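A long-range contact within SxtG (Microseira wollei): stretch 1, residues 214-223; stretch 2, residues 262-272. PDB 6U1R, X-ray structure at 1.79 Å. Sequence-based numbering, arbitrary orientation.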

ATOM      1  N   PHE A 214       5.184 -10.016   1.660  1.00 12.63           N
ATOM      2  CA  PHE A 214       4.471 -11.287   1.676  1.00 11.86           C
ATOM      3  C   PHE A 214       3.576 -11.388   0.449  1.00 13.84           C
ATOM      4  O   PHE A 214       3.154 -10.376  -0.126  1.00 12.68           O
ATOM      5  CB  PHE A 214       3.644 -11.482   2.968  1.00 11.77           C
ATOM      6  CG  PHE A 214       2.461 -10.549   3.127  1.00 13.05           C
ATOM      7  CD1 PHE A 214       1.239 -10.849   2.528  1.00 12.32           C
ATOM      8  CD2 PHE A 214       2.554  -9.399   3.902  1.00 13.41           C
ATOM      9  CE1 PHE A 214       0.156 -10.017   2.688  1.00 14.12           C
ATOM     10  CE2 PHE A 214       1.455  -8.558   4.073  1.00 14.05           C
ATOM     11  CZ  PHE A 214       0.260  -8.865   3.472  1.00 14.40           C
ATOM     12  N   ASP A 215       3.325 -12.635   0.046  1.00 12.37           N
ATOM     13  CA  ASP A 215       2.275 -12.973  -0.903  1.00 12.41           C
ATOM     14  C   ASP A 215       1.056 -13.447  -0.118  1.00 13.42           C
ATOM     15  O   ASP A 215       1.183 -14.197   0.862  1.00 11.06           O
ATOM     16  CB  ASP A 215       2.708 -14.098  -1.847  1.00 12.22           C
ATOM     17  CG  ASP A 215       3.622 -13.630  -2.973  1.00 13.44           C
ATOM     18  OD1 ASP A 215       4.214 -12.539  -2.866  1.00 12.29           O
ATOM     19  OD2 ASP A 215       3.750 -14.377  -3.965  1.00 14.39           O
ATOM     20  N   ALA A 216      -0.129 -13.055  -0.576  1.00 12.52           N
ATOM     21  CA  ALA A 216      -1.329 -13.411   0.169  1.00 12.52           C
ATOM     22  C   ALA A 216      -1.526 -14.921   0.207  1.00 13.01           C
ATOM     23  O   ALA A 216      -2.080 -15.457   1.174  1.00 13.22           O
ATOM     24  CB  ALA A 216      -2.540 -12.715  -0.453  1.00 13.15           C
ATOM     25  N   ALA A 217      -1.066 -15.623  -0.818  1.00 11.50           N
ATOM     26  CA  ALA A 217      -1.291 -17.061  -0.886  1.00 12.45           C
ATOM     27  C   ALA A 217      -0.344 -17.860   0.002  1.00 11.84           C
ATOM     28  O   ALA A 217      -0.444 -19.097   0.022  1.00 12.28           O
ATOM     29  CB  ALA A 217      -1.172 -17.533  -2.332  1.00 13.16           C
ATOM     30  N   ASP A 218       0.546 -17.206   0.757  1.00 11.43           N
ATOM     31  CA  ASP A 218       1.251 -17.889   1.842  1.00 13.60           C
ATOM     32  C   ASP A 218       0.409 -17.984   3.124  1.00 13.38           C
ATOM     33  O   ASP A 218       0.938 -18.428   4.163  1.00 13.29           O
ATOM     34  CB  ASP A 218       2.585 -17.192   2.151  1.00 12.11           C
ATOM     35  CG  ASP A 218       3.728 -17.705   1.284  1.00 12.72           C
ATOM     36  OD1 ASP A 218       3.796 -18.939   1.071  1.00 14.23           O
ATOM     37  OD2 ASP A 218       4.534 -16.870   0.808  1.00 13.74           O
ATOM     38  N   PHE A 219      -0.879 -17.615   3.057  1.00 13.62           N
ATOM     39  CA  PHE A 219      -1.796 -17.661   4.194  1.00 12.45           C
ATOM     40  C   PHE A 219      -3.109 -18.339   3.808  1.00 13.38           C
ATOM     41  O   PHE A 219      -3.573 -18.219   2.668  1.00 12.52           O
ATOM     42  CB  PHE A 219      -2.088 -16.254   4.726  1.00 12.48           C
ATOM     43  CG  PHE A 219      -0.857 -15.508   5.139  1.00 12.88           C
ATOM     44  CD1 PHE A 219      -0.134 -14.774   4.212  1.00 12.54           C
ATOM     45  CD2 PHE A 219      -0.404 -15.562   6.442  1.00 13.82           C
ATOM     46  CE1 PHE A 219       0.999 -14.106   4.575  1.00 12.92           C
ATOM     47  CE2 PHE A 219       0.738 -14.873   6.816  1.00 13.23           C
ATOM     48  CZ  PHE A 219       1.446 -14.154   5.882  1.00 13.17           C
ATOM     49  N   VAL A 220      -3.692 -19.077   4.764  1.00 12.95           N
ATOM     50  CA  VAL A 220      -5.043 -19.618   4.631  1.00 12.82           C
ATOM     51  C   VAL A 220      -5.841 -19.222   5.867  1.00 13.30           C
ATOM     52  O   VAL A 220      -5.282 -19.028   6.952  1.00 13.90           O
ATOM     53  CB  VAL A 220      -5.057 -21.152   4.433  1.00 13.14           C
ATOM     54  CG1 VAL A 220      -4.663 -21.488   3.019  1.00 14.66           C
ATOM     55  CG2 VAL A 220      -4.131 -21.843   5.436  1.00 13.85           C
ATOM     56  N   ARG A 221      -7.163 -19.081   5.696  1.00 13.13           N
ATOM     57  CA  ARG A 221      -8.019 -18.371   6.654  1.00 14.17           C
ATOM     58  C   ARG A 221      -9.009 -19.298   7.353  1.00 13.54           C
ATOM     59  O   ARG A 221      -9.798 -19.980   6.687  1.00 12.21           O
ATOM     60  CB  ARG A 221      -8.785 -17.265   5.927  1.00 14.04           C
ATOM     61  CG  ARG A 221      -7.868 -16.118   5.394  1.00 12.72           C
ATOM     62  CD  ARG A 221      -8.532 -15.232   4.349  1.00 14.96           C
ATOM     63  NE  ARG A 221      -9.033 -16.091   3.288  1.00 14.00           N
ATOM     64  CZ  ARG A 221     -10.274 -16.105   2.828  1.00 15.50           C
ATOM     65  NH1 ARG A 221     -11.184 -15.213   3.234  1.00 14.16           N
ATOM     66  NH2 ARG A 221     -10.602 -17.025   1.932  1.00 14.64           N
ATOM     67  N   CYS A 222      -9.012 -19.257   8.697  1.00 13.67           N
ATOM     68  CA  CYS A 222      -9.942 -20.027   9.543  1.00 13.36           C
ATOM     69  C   CYS A 222     -10.629 -19.117  10.570  1.00 14.33           C
ATOM     70  O   CYS A 222     -10.536 -19.331  11.779  1.00 15.37           O
ATOM     71  CB  CYS A 222      -9.238 -21.152  10.296  1.00 15.08           C
ATOM     72  SG  CYS A 222      -8.504 -22.388   9.218  1.00 15.06           S
ATOM     73  N   GLY A 223     -11.350 -18.123  10.087  1.00 14.59           N
ATOM     74  CA  GLY A 223     -11.979 -17.164  10.992  1.00 14.49           C
ATOM     75  C   GLY A 223     -10.937 -16.346  11.722  1.00 16.94           C
ATOM     76  O   GLY A 223     -10.039 -15.759  11.105  1.00 15.67           O
ATOM     77  N   ALA A 262       9.673 -23.618  -1.132  1.00 15.17           N
ATOM     78  CA  ALA A 262       8.375 -23.153  -0.652  1.00 17.06           C
ATOM     79  C   ALA A 262       8.031 -21.784  -1.212  1.00 15.88           C
ATOM     80  O   ALA A 262       8.822 -20.840  -1.127  1.00 14.28           O
ATOM     81  CB  ALA A 262       8.351 -23.105   0.878  1.00 18.73           C
ATOM     82  N   LEU A 263       6.808 -21.682  -1.753  1.00 16.09           N
ATOM     83  CA  LEU A 263       6.278 -20.435  -2.289  1.00 15.83           C
ATOM     84  C   LEU A 263       4.764 -20.650  -2.398  1.00 16.69           C
ATOM     85  O   LEU A 263       4.305 -21.367  -3.291  1.00 16.69           O
ATOM     86  CB  LEU A 263       6.916 -20.101  -3.631  1.00 17.33           C
ATOM     87  CG  LEU A 263       6.556 -18.844  -4.433  1.00 22.07           C
ATOM     88  CD1 LEU A 263       5.888 -17.762  -3.666  1.00 18.85           C
ATOM     89  CD2 LEU A 263       7.837 -18.284  -5.052  1.00 25.14           C
ATOM     90  N   HIS A 264       4.029 -20.096  -1.435  1.00 14.97           N
ATOM     91  CA  HIS A 264       2.586 -20.241  -1.248  1.00 13.13           C
ATOM     92  C   HIS A 264       2.271 -21.508  -0.464  1.00 14.02           C
ATOM     93  O   HIS A 264       2.985 -22.512  -0.562  1.00 14.90           O
ATOM     94  CB  HIS A 264       1.826 -20.192  -2.585  1.00 13.78           C
ATOM     95  CG  HIS A 264       2.117 -18.947  -3.361  1.00 14.58           C
ATOM     96  ND1 HIS A 264       2.093 -18.894  -4.739  1.00 15.20           N
ATOM     97  CD2 HIS A 264       2.481 -17.711  -2.941  1.00 15.50           C
ATOM     98  CE1 HIS A 264       2.443 -17.681  -5.134  1.00 16.57           C
ATOM     99  NE2 HIS A 264       2.662 -16.938  -4.063  1.00 14.95           N
ATOM    100  N   ILE A 265       1.241 -21.422   0.379  1.00 12.76           N
ATOM    101  CA  ILE A 265       0.915 -22.474   1.343  1.00 13.00           C
ATOM    102  C   ILE A 265      -0.214 -23.391   0.862  1.00 13.88           C
ATOM    103  O   ILE A 265      -0.495 -24.417   1.518  1.00 13.98           O
ATOM    104  CB  ILE A 265       0.573 -21.830   2.709  1.00 11.37           C
ATOM    105  CG1 ILE A 265       0.834 -22.788   3.890  1.00 14.74           C
ATOM    106  CG2 ILE A 265      -0.874 -21.264   2.733  1.00 12.96           C
ATOM    107  CD1 ILE A 265       0.706 -22.100   5.284  1.00 14.70           C
ATOM    108  N   ASP A 266      -0.860 -23.076  -0.264  1.00 12.93           N
ATOM    109  CA  ASP A 266      -2.102 -23.747  -0.621  1.00 14.58           C
ATOM    110  C   ASP A 266      -1.882 -25.020  -1.459  1.00 13.14           C
ATOM    111  O   ASP A 266      -2.816 -25.495  -2.118  1.00 13.62           O
ATOM    112  CB  ASP A 266      -3.098 -22.760  -1.279  1.00 13.42           C
ATOM    113  CG  ASP A 266      -2.536 -21.928  -2.429  1.00 15.15           C
ATOM    114  OD1 ASP A 266      -1.320 -21.905  -2.671  1.00 15.69           O
ATOM    115  OD2 ASP A 266      -3.376 -21.235  -3.095  1.00 15.91           O
ATOM    116  N   THR A 267      -0.681 -25.611  -1.394  1.00 12.52           N
ATOM    117  CA  THR A 267      -0.488 -27.041  -1.623  1.00 12.97           C
ATOM    118  C   THR A 267       0.111 -27.726  -0.398  1.00 14.20           C
ATOM    119  O   THR A 267       0.539 -28.884  -0.497  1.00 15.16           O
ATOM    120  CB  THR A 267       0.401 -27.326  -2.847  1.00 15.26           C
ATOM    121  OG1 THR A 267       1.707 -26.783  -2.665  1.00 15.99           O
ATOM    122  CG2 THR A 267      -0.201 -26.761  -4.105  1.00 15.27           C
ATOM    123  N   THR A 268       0.109 -27.056   0.761  1.00 13.48           N
ATOM    124  CA  THR A 268       0.725 -27.543   1.992  1.00 13.51           C
ATOM    125  C   THR A 268      -0.290 -27.734   3.106  1.00 15.48           C
ATOM    126  O   THR A 268      -0.330 -28.815   3.736  1.00 16.49           O
ATOM    127  CB  THR A 268       1.834 -26.565   2.447  1.00 14.51           C
ATOM    128  OG1 THR A 268       2.881 -26.495   1.457  1.00 16.25           O
ATOM    129  CG2 THR A 268       2.428 -26.972   3.805  1.00 16.10           C
ATOM    130  N   LEU A 269      -1.126 -26.719   3.355  1.00 14.81           N
ATOM    131  CA  LEU A 269      -2.060 -26.690   4.482  1.00 15.31           C
ATOM    132  C   LEU A 269      -3.351 -26.073   3.962  1.00 15.78           C
ATOM    133  O   LEU A 269      -3.378 -24.869   3.672  1.00 17.15           O
ATOM    134  CB  LEU A 269      -1.476 -25.870   5.634  1.00 15.79           C
ATOM    135  CG  LEU A 269      -2.158 -25.987   6.995  1.00 17.88           C
ATOM    136  CD1 LEU A 269      -1.763 -27.267   7.717  1.00 19.75           C
ATOM    137  CD2 LEU A 269      -1.853 -24.768   7.838  1.00 19.43           C
ATOM    138  N   MET A 270      -4.414 -26.872   3.858  1.00 14.63           N
ATOM    139  CA  MET A 270      -5.673 -26.433   3.251  1.00 13.68           C
ATOM    140  C   MET A 270      -6.866 -26.735   4.156  1.00 14.37           C
ATOM    141  O   MET A 270      -7.376 -27.870   4.174  1.00 13.71           O
ATOM    142  CB  MET A 270      -5.851 -27.069   1.884  1.00 16.57           C
ATOM    143  CG  MET A 270      -4.869 -26.463   0.868  1.00 15.00           C
ATOM    144  SD  MET A 270      -5.314 -24.750   0.540  1.00 16.58           S
ATOM    145  CE  MET A 270      -6.483 -24.991  -0.825  1.00 15.77           C
ATOM    146  N   PRO A 271      -7.357 -25.741   4.887  1.00 13.73           N
ATOM    147  CA  PRO A 271      -8.629 -25.900   5.606  1.00 13.78           C
ATOM    148  C   PRO A 271      -9.752 -26.189   4.623  1.00 14.87           C
ATOM    149  O   PRO A 271      -9.919 -25.484   3.625  1.00 16.30           O
ATOM    150  CB  PRO A 271      -8.819 -24.542   6.301  1.00 13.71           C
ATOM    151  CG  PRO A 271      -7.448 -23.908   6.291  1.00 14.90           C
ATOM    152  CD  PRO A 271      -6.778 -24.401   5.061  1.00 16.84           C
ATOM    153  N   LEU A 272     -10.538 -27.227   4.909  1.00 14.16           N
ATOM    154  CA  LEU A 272     -11.662 -27.581   4.043  1.00 14.20           C
ATOM    155  C   LEU A 272     -13.027 -27.283   4.647  1.00 15.11           C
ATOM    156  O   LEU A 272     -13.955 -26.991   3.901  1.00 13.95           O
ATOM    157  CB  LEU A 272     -11.616 -29.068   3.674  1.00 13.45           C
ATOM    158  CG  LEU A 272     -10.338 -29.550   2.979  1.00 14.28           C
ATOM    159  CD1 LEU A 272     -10.471 -31.015   2.597  1.00 17.53           C
ATOM    160  CD2 LEU A 272     -10.017 -28.702   1.761  1.00 15.64           C
TER

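V220 forms the apolar centre of this contact. Its CA-to-CB bond points toward the other stretch, and it loses more surface to that stretch than any other residue here. Its chi1 is in the m well. Both methyls lie near I265 and P271. At closest, V220 CG1 lies 3.8 Å from I265 CG2 and 4.1 Å from M270 SD. V220 CG2 lies 3.7 Å from P271 CD and 4.4 Å from L269 CD2. The valine is thus packed against four residues of stretch 2.

Some of these contacts join strand 219-222 to strand 269-272, which continues later in the chain. Their directions differ by 25°, so they run roughly parallel. Their axes come no closer than 7.3 Å, and no backbone hydrogen bond links them. Side chains fill the space instead. The CA atoms of V220 and M270 are 7.0 Å apart. In stretch 1, the CA-to-CB bond of V220 points toward stretch 2, those of F219 and R221 away, and that of C222 sideways.

One polar atom is caught in this apolar region. L269 O is 3.6 Å from V220 CG2, and it has no hydrogen-bonding partner anywhere in the model. The contact buries this carbonyl without compensating it.

P271 extends the packing toward C222, the last residue of strand 219-222. Its CA-to-CB bond points toward stretch 1, and its ring also meets C222, with C222 SG 3.5 Å from P271 CG. This is a close apolar contact. G223, the next residue, takes no part. Its phi of 66° is a value that favours glycine.

I265 carries the packing the other way. It points toward stretch 1, and its CG2 methyl sits against backbone as well as against V220. I265 CG2 is 3.5 Å from D218 C and 3.7 Å from F219 N. The methyl therefore covers the link between the 3-10 segment 216-218 and the strand that follows it.

The backbone of I265 begins the polar edge. I265 N donates to A217 O at 2.9 Å, with a nearly straight angle of 172°. The same carbonyl oxygen, A217 O, is 3.5 Å from H264 CA, in a CA-H...O contact with an angle of 122° at the hydrogen. A217 also uses its side chain. A217 CB lies over one face of the H264 imidazole, 4.0 Å from the ring centroid and 26° off the ring normal, a CH-pi contact.

H264 is held at its ring edge too. H264 NE2 donates to D215 OD2 at 2.8 Å, with an angle of 167°. The acceptor lies near the ring plane, where the N-H bond points, so the bond is well directed. The histidine backbone is tied as well: H264 N donates to D218 OD1 at 2.8 Å, but the angle of 126° makes this bond weak. D218 OD1 also has a hydrogen bond elsewhere in the structure. H264 and D218 have CA atoms only 4.1 Å apart, so the two backbones come much closer here than between the strands.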